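Local coordinates for 5'-nucleotidase SURE (Aquifex aeolicus, PDB 2WQK) that probably hydrolyses nucleoside 5'-monophosphates to nucleosides and inorganic phosphate with the aid of a divalent metal cation, at the interface of chains A and B and the interface of chains A and C. Numbering follows the deposited sequence. Chains: chain A/B/C, 5'-nucleotidase SURE.

Contact 1: the interface of chains A and B. Residues chain A 190, 202-206; chain B 195-196.
B:Pro195 docks between A:Phe190 and A:Trp202, and B:Tyr196 against A:Ala204 and A:Ala205, in a two-fold symmetric interface between two copies of a SurE-family protein, a hairpin exchange that probably helps hold the deposited tetramer together. The two B residues lie in the loop between strands 186-193 and 199-206, and they meet those same two strands in chain A.

A proline ring can fill a corner between aromatic groups, and B:Pro195 does so here. The A:Phe190 and A:Trp202 rings stand roughly perpendicular to one another, and the pyrrolidine presents a different edge to each. CB of B:Pro195 lies over the A:Phe190 face, 3.6 Å from CE2 and displaced toward the rim. On the other side, CD of B:Pro195 sits above the five-membered ring of A:Trp202, 3.5 Å from CD2. With CG anti to the backbone N (chi1 -159°), A:Trp202 brings its indole alongside the proline. The methyl CB of A:Ala204 closes the corner, 3.6 Å from CB of B:Pro195.

B:Tyr196 supplies the polar part. Its phenol oxygen OH accepts a hydrogen bond from the backbone N of A:Ala205 at 3.1 Å, fairly straight at 160°. The carbonyl O of A:Ala205 lies in the plane of the phenol ring, near CE1. B:Pro195 also helps set the tyrosine, since its CB covers one ring face from within chain B. Behind the contact, a carboxylate oxygen of A:Glu206 meets the edge of the A:Phe190 ring.

Contact 2: the interface of chains A and B. Residues chain A 51, 53, 65; chain B 49-50.
Water 1 joins A:Lys53 and A:Ile65 to B:Glu50, showing how an ordered water can serve as an interface group. The backbone N of A:Lys53 meets it at 2.8 Å, and the carbonyl O of A:Ile65 at 2.7 Å. From chain B, the carboxylate oxygen OE2 of B:Glu50 lies 3.0 Å from water 1, with OE1 making a weaker approach. OE1 is held better by water 2, which links it to the carbonyl O of A:Pro51, so that both carboxylate oxygens are tied to chain A backbone and the group's rotation is restrained.

The direct bond runs from the side-chain amine NZ of A:Lys53 to the carbonyl O of B:Thr49, 2.7 Å long. NZ lies in the carbonyl plane on a lone pair, at 142° to the C=O. A bend in the lysine chain at chi3 (-70°) carries its end to this carbonyl, while CE passes 3.6 Å from OE2 of B:Glu50. NZ and OE2 are not in contact, although their opposite charges may assist the pairing. CG2 of A:Ile65 packs against OE2 from another side.

A:Pro51 immediately precedes strand 52-58 and A:Lys53 lies at its start, and A:Ile65 directly follows strand 61-64; B:Thr49 and B:Glu50 belong to the loop leading into strand 52-58 of chain B.

Contact 3: the interface of chains A and C. Residues chain A 104, 110, 113-114, 235; chain C 104-105.
C:Thr104 buries the most surface in this patch, pressing its side chain against A:Met113 on helix 107-117. The two side chains approach tip to tip: SD of A:Met113 lies 3.5 Å from the hydroxyl OG1 of C:Thr104 and 4.0 Å from its methyl CG2. Methionine is a pliant interface residue because its last torsion can redirect the methyl, and here a bend at chi3 (69°) turns CE toward C:Tyr105. That methyl rests above the plane of the phenol at its hydroxyl end, 3.8 Å from CZ.

C:Tyr105 adds a directed polar bond to this apolar cover. Its OH donates to the carboxylate OE2 of A:Glu114 at 2.6 Å, and OE2 receives it on its anti lone pair, the one turned away from the other oxygen. Carboxylate and ring are almost coplanar (11° apart), and OE2 lies at the edge of the ring. CB of A:Ser110 packs 3.8 Å from CE1 of C:Tyr105, one helical turn before A:Glu114.

A:Thr104 faces its own symmetry mate, C:Thr104, placing the 3-10 helices 100-105 of both chains close to the two-fold axis. The contact joins two copies through segments that follow strand 88-94, whose last residue, A:Asn94, is a ligand of the bound sodium ion, at the site expected to hold the divalent cation, and it may thereby steady the active-site region.

Contact 1: the interface of chains A and B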
loop_
_atom_site.group_PDB
_atom_site.type_symbol
_atom_site.label_atom_id
_atom_site.label_comp_id
_atom_site.label_asym_id
_atom_site.label_seq_id
_atom_site.Cartn_x
_atom_site.Cartn_y
_atom_site.Cartn_z
ATOM N N PHE A 190 -18.741 -16.975 -4.888
ATOM C CA PHE A 190 -19.615 -16.565 -6.014
ATOM C C PHE A 190 -18.705 -16.282 -7.209
ATOM O O PHE A 190 -17.657 -15.672 -7.045
ATOM C CB PHE A 190 -20.415 -15.327 -5.644
ATOM C CG PHE A 190 -21.484 -15.582 -4.591
ATOM C CD1 PHE A 190 -22.807 -15.751 -4.962
ATOM C CD2 PHE A 190 -21.159 -15.674 -3.243
ATOM C CE1 PHE A 190 -23.790 -16.000 -4.004
ATOM C CE2 PHE A 190 -22.134 -15.927 -2.273
ATOM C CZ PHE A 190 -23.458 -16.082 -2.657
ATOM N N TRP A 202 -15.909 -13.971 -5.570
ATOM C CA TRP A 202 -16.120 -13.223 -4.340
ATOM C C TRP A 202 -16.372 -14.262 -3.243
ATOM O O TRP A 202 -17.306 -15.041 -3.335
ATOM C CB TRP A 202 -17.325 -12.271 -4.480
ATOM C CG TRP A 202 -17.307 -11.131 -3.490
ATOM C CD1 TRP A 202 -17.063 -11.206 -2.156
ATOM C CD2 TRP A 202 -17.530 -9.761 -3.788
ATOM N NE1 TRP A 202 -17.105 -9.955 -1.589
ATOM C CE2 TRP A 202 -17.410 -9.040 -2.568
ATOM C CE3 TRP A 202 -17.829 -9.065 -4.949
ATOM C CZ2 TRP A 202 -17.554 -7.633 -2.497
ATOM C CZ3 TRP A 202 -18.007 -7.673 -4.865
ATOM C CH2 TRP A 202 -17.850 -6.980 -3.656
ATOM N N ILE A 203 -15.501 -14.272 -2.241
ATOM C CA ILE A 203 -15.643 -15.139 -1.086
ATOM C C ILE A 203 -16.612 -14.481 -0.109
ATOM O O ILE A 203 -16.345 -13.372 0.415
ATOM C CB ILE A 203 -14.302 -15.399 -0.381
ATOM C CG1 ILE A 203 -13.240 -15.890 -1.382
ATOM C CG2 ILE A 203 -14.506 -16.390 0.747
ATOM C CD1 ILE A 203 -11.819 -16.057 -0.766
ATOM N N ALA A 204 -17.758 -15.125 0.077
ATOM C CA ALA A 204 -18.803 -14.588 0.951
ATOM C C ALA A 204 -18.878 -15.342 2.261
ATOM O O ALA A 204 -18.715 -16.571 2.282
ATOM C CB ALA A 204 -20.171 -14.632 0.265
ATOM N N ALA A 205 -19.165 -14.601 3.330
ATOM C CA ALA A 205 -19.454 -15.162 4.647
ATOM C C ALA A 205 -20.995 -15.150 4.843
ATOM O O ALA A 205 -21.616 -14.087 4.763
ATOM C CB ALA A 205 -18.773 -14.347 5.734
ATOM N N GLU A 206 -21.577 -16.332 5.056
ATOM C CA GLU A 206 -23.028 -16.542 5.145
ATOM C C GLU A 206 -23.392 -17.061 6.532
ATOM O O GLU A 206 -22.560 -17.657 7.205
ATOM C CB GLU A 206 -23.471 -17.603 4.128
ATOM C CG GLU A 206 -23.116 -17.331 2.647
ATOM C CD GLU A 206 -23.904 -16.182 2.026
ATOM O OE1 GLU A 206 -24.856 -15.678 2.661
ATOM O OE2 GLU A 206 -23.565 -15.780 0.889
ATOM N N PRO B 195 -22.367 -10.531 -3.355
ATOM C CA PRO B 195 -23.067 -11.596 -2.625
ATOM C C PRO B 195 -24.037 -11.168 -1.540
ATOM O O PRO B 195 -24.866 -12.006 -1.104
ATOM C CB PRO B 195 -21.907 -12.379 -1.998
ATOM C CG PRO B 195 -20.764 -12.115 -2.906
ATOM C CD PRO B 195 -20.899 -10.718 -3.297
ATOM N N TYR B 196 -23.928 -9.902 -1.118
ATOM C CA TYR B 196 -24.762 -9.302 -0.060
ATOM C C TYR B 196 -25.838 -8.373 -0.651
ATOM O O TYR B 196 -26.516 -7.669 0.098
ATOM C CB TYR B 196 -23.857 -8.555 0.927
ATOM C CG TYR B 196 -22.632 -9.359 1.312
ATOM C CD1 TYR B 196 -22.749 -10.516 2.081
ATOM C CD2 TYR B 196 -21.356 -8.992 0.878
ATOM C CE1 TYR B 196 -21.611 -11.294 2.405
ATOM C CE2 TYR B 196 -20.208 -9.759 1.214
ATOM C CZ TYR B 196 -20.351 -10.906 1.974
ATOM O OH TYR B 196 -19.208 -11.659 2.297
#

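Contact 2: the interface of chains A and B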
loop_
_atom_site.group_PDB
_atom_site.type_symbol
_atom_site.label_atom_id
_atom_site.label_comp_id
_atom_site.label_asym_id
_atom_site.label_seq_id
_atom_site.Cartn_x
_atom_site.Cartn_y
_atom_site.Cartn_z
ATOM N N PRO A 51 13.638 3.272 9.453
ATOM C CA PRO A 51 13.454 4.046 10.672
ATOM C C PRO A 51 12.028 4.547 10.802
ATOM O O PRO A 51 11.255 4.495 9.845
ATOM C CB PRO A 51 14.407 5.208 10.469
ATOM C CG PRO A 51 14.409 5.434 9.053
ATOM C CD PRO A 51 14.276 4.072 8.396
ATOM N N LYS A 53 9.550 7.669 12.533
ATOM C CA LYS A 53 9.361 8.948 13.196
ATOM C C LYS A 53 8.390 8.740 14.356
ATOM O O LYS A 53 7.374 8.074 14.214
ATOM C CB LYS A 53 8.789 9.970 12.241
ATOM C CG LYS A 53 9.680 10.316 11.048
ATOM C CD LYS A 53 9.143 11.569 10.333
ATOM C CE LYS A 53 7.849 11.338 9.613
ATOM N NZ LYS A 53 7.465 12.569 8.871
ATOM N N ILE A 65 4.745 7.345 13.239
ATOM C CA ILE A 65 4.306 7.581 11.877
ATOM C C ILE A 65 4.489 6.302 11.035
ATOM O O ILE A 65 5.585 5.795 10.896
ATOM C CB ILE A 65 5.069 8.773 11.240
ATOM C CG1 ILE A 65 4.911 10.029 12.134
ATOM C CG2 ILE A 65 4.531 9.024 9.831
ATOM C CD1 ILE A 65 3.501 10.426 12.369
ATOM N N THR B 49 9.057 13.640 3.592
ATOM C CA THR B 49 8.605 13.392 4.972
ATOM C C THR B 49 9.201 12.119 5.570
ATOM O O THR B 49 8.907 11.787 6.688
ATOM C CB THR B 49 7.048 13.274 5.080
ATOM O OG1 THR B 49 6.568 12.005 4.569
ATOM C CG2 THR B 49 6.353 14.453 4.374
ATOM N N GLU B 50 10.001 11.381 4.802
ATOM C CA GLU B 50 10.663 10.191 5.338
ATOM C C GLU B 50 12.005 10.104 4.634
ATOM O O GLU B 50 12.150 10.573 3.490
ATOM C CB GLU B 50 9.907 8.872 5.027
ATOM C CG GLU B 50 8.506 8.691 5.679
ATOM C CD GLU B 50 8.505 8.359 7.177
ATOM O OE1 GLU B 50 9.582 8.123 7.800
ATOM O OE2 GLU B 50 7.365 8.349 7.726
HETATM O O HOH W 1 8.024 6.907 10.291
HETATM O O HOH W 2 10.764 5.672 7.432
#

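Contact 3: the interface of chains A and C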
loop_
_atom_site.group_PDB
_atom_site.type_symbol
_atom_site.label_atom_id
_atom_site.label_comp_id
_atom_site.label_asym_id
_atom_site.label_seq_id
_atom_site.Cartn_x
_atom_site.Cartn_y
_atom_site.Cartn_z
ATOM N N THR A 104 -5.191 -14.473 14.469
ATOM C CA THR A 104 -3.852 -14.520 13.874
ATOM C C THR A 104 -3.494 -13.315 13.024
ATOM O O THR A 104 -2.340 -12.957 12.895
ATOM C CB THR A 104 -3.730 -15.758 12.961
ATOM O OG1 THR A 104 -3.900 -16.925 13.774
ATOM C CG2 THR A 104 -2.393 -15.774 12.283
ATOM N N SER A 110 -1.875 -8.507 18.080
ATOM C CA SER A 110 -0.412 -8.580 18.008
ATOM C C SER A 110 0.272 -7.546 18.921
ATOM O O SER A 110 1.349 -7.831 19.476
ATOM C CB SER A 110 0.071 -8.456 16.560
ATOM O OG SER A 110 -0.133 -7.197 16.028
ATOM N N MET A 113 0.315 -9.296 22.166
ATOM C CA MET A 113 1.323 -10.338 22.054
ATOM C C MET A 113 2.731 -9.813 22.259
ATOM O O MET A 113 3.489 -10.399 22.989
ATOM C CB MET A 113 1.196 -11.038 20.686
ATOM C CG MET A 113 2.137 -12.225 20.539
ATOM S SD MET A 113 2.239 -12.802 18.825
ATOM C CE MET A 113 3.104 -11.406 18.089
ATOM N N GLU A 114 3.016 -8.696 21.621
ATOM C CA GLU A 114 4.342 -8.073 21.742
ATOM C C GLU A 114 4.652 -7.663 23.187
ATOM O O GLU A 114 5.785 -7.805 23.676
ATOM C CB GLU A 114 4.512 -6.912 20.762
ATOM C CG GLU A 114 4.536 -7.369 19.324
ATOM C CD GLU A 114 5.792 -8.172 18.920
ATOM O OE1 GLU A 114 6.813 -8.163 19.638
ATOM O OE2 GLU A 114 5.745 -8.817 17.845
ATOM N N LEU A 235 3.481 -21.079 20.518
ATOM C CA LEU A 235 2.629 -21.802 19.593
ATOM C C LEU A 235 2.965 -23.297 19.524
ATOM O O LEU A 235 2.273 -24.042 18.828
ATOM C CB LEU A 235 2.750 -21.199 18.161
ATOM C CG LEU A 235 2.660 -19.692 17.990
ATOM C CD1 LEU A 235 2.905 -19.223 16.522
ATOM C CD2 LEU A 235 1.302 -19.276 18.470
ATOM N N THR C 104 3.973 -15.554 13.736
ATOM C CA THR C 104 2.649 -14.946 13.780
ATOM C C THR C 104 2.372 -14.009 12.615
ATOM O O THR C 104 1.244 -13.822 12.210
ATOM C CB THR C 104 2.483 -14.123 15.076
ATOM O OG1 THR C 104 2.534 -15.024 16.194
ATOM C CG2 THR C 104 1.181 -13.335 15.053
ATOM N N TYR C 105 3.419 -13.374 12.090
ATOM C CA TYR C 105 3.306 -12.370 11.048
ATOM C C TYR C 105 3.542 -12.922 9.627
ATOM O O TYR C 105 3.483 -12.200 8.629
ATOM C CB TYR C 105 4.319 -11.230 11.279
ATOM C CG TYR C 105 4.163 -10.533 12.622
ATOM C CD1 TYR C 105 3.053 -9.795 12.875
ATOM C CD2 TYR C 105 5.090 -10.653 13.610
ATOM C CE1 TYR C 105 2.888 -9.169 14.089
ATOM C CE2 TYR C 105 4.938 -10.015 14.836
ATOM C CZ TYR C 105 3.824 -9.256 15.064
ATOM O OH TYR C 105 3.646 -8.604 16.286
#

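Contact 1 and contact 2 belong to the same pairing of chains A and B, yet the centres of their C-alpha atoms lie about 38 Å apart, so the partners touch at well-separated places: the hairpin arms in contact 1 and the region around strand 52-58 in contact 2. Contact 3 joins chain A to chain C, centre to centre of the C-alpha atoms about 28 Å from contact 1 and about 24 Å from contact 2, and shares no residue with either. Chain A therefore engages two neighbours through different elements. Repeated by two-fold symmetry, two such interface types could together build the four-copy assembly, illustrating how distinct dimeric contacts generate a tetramer.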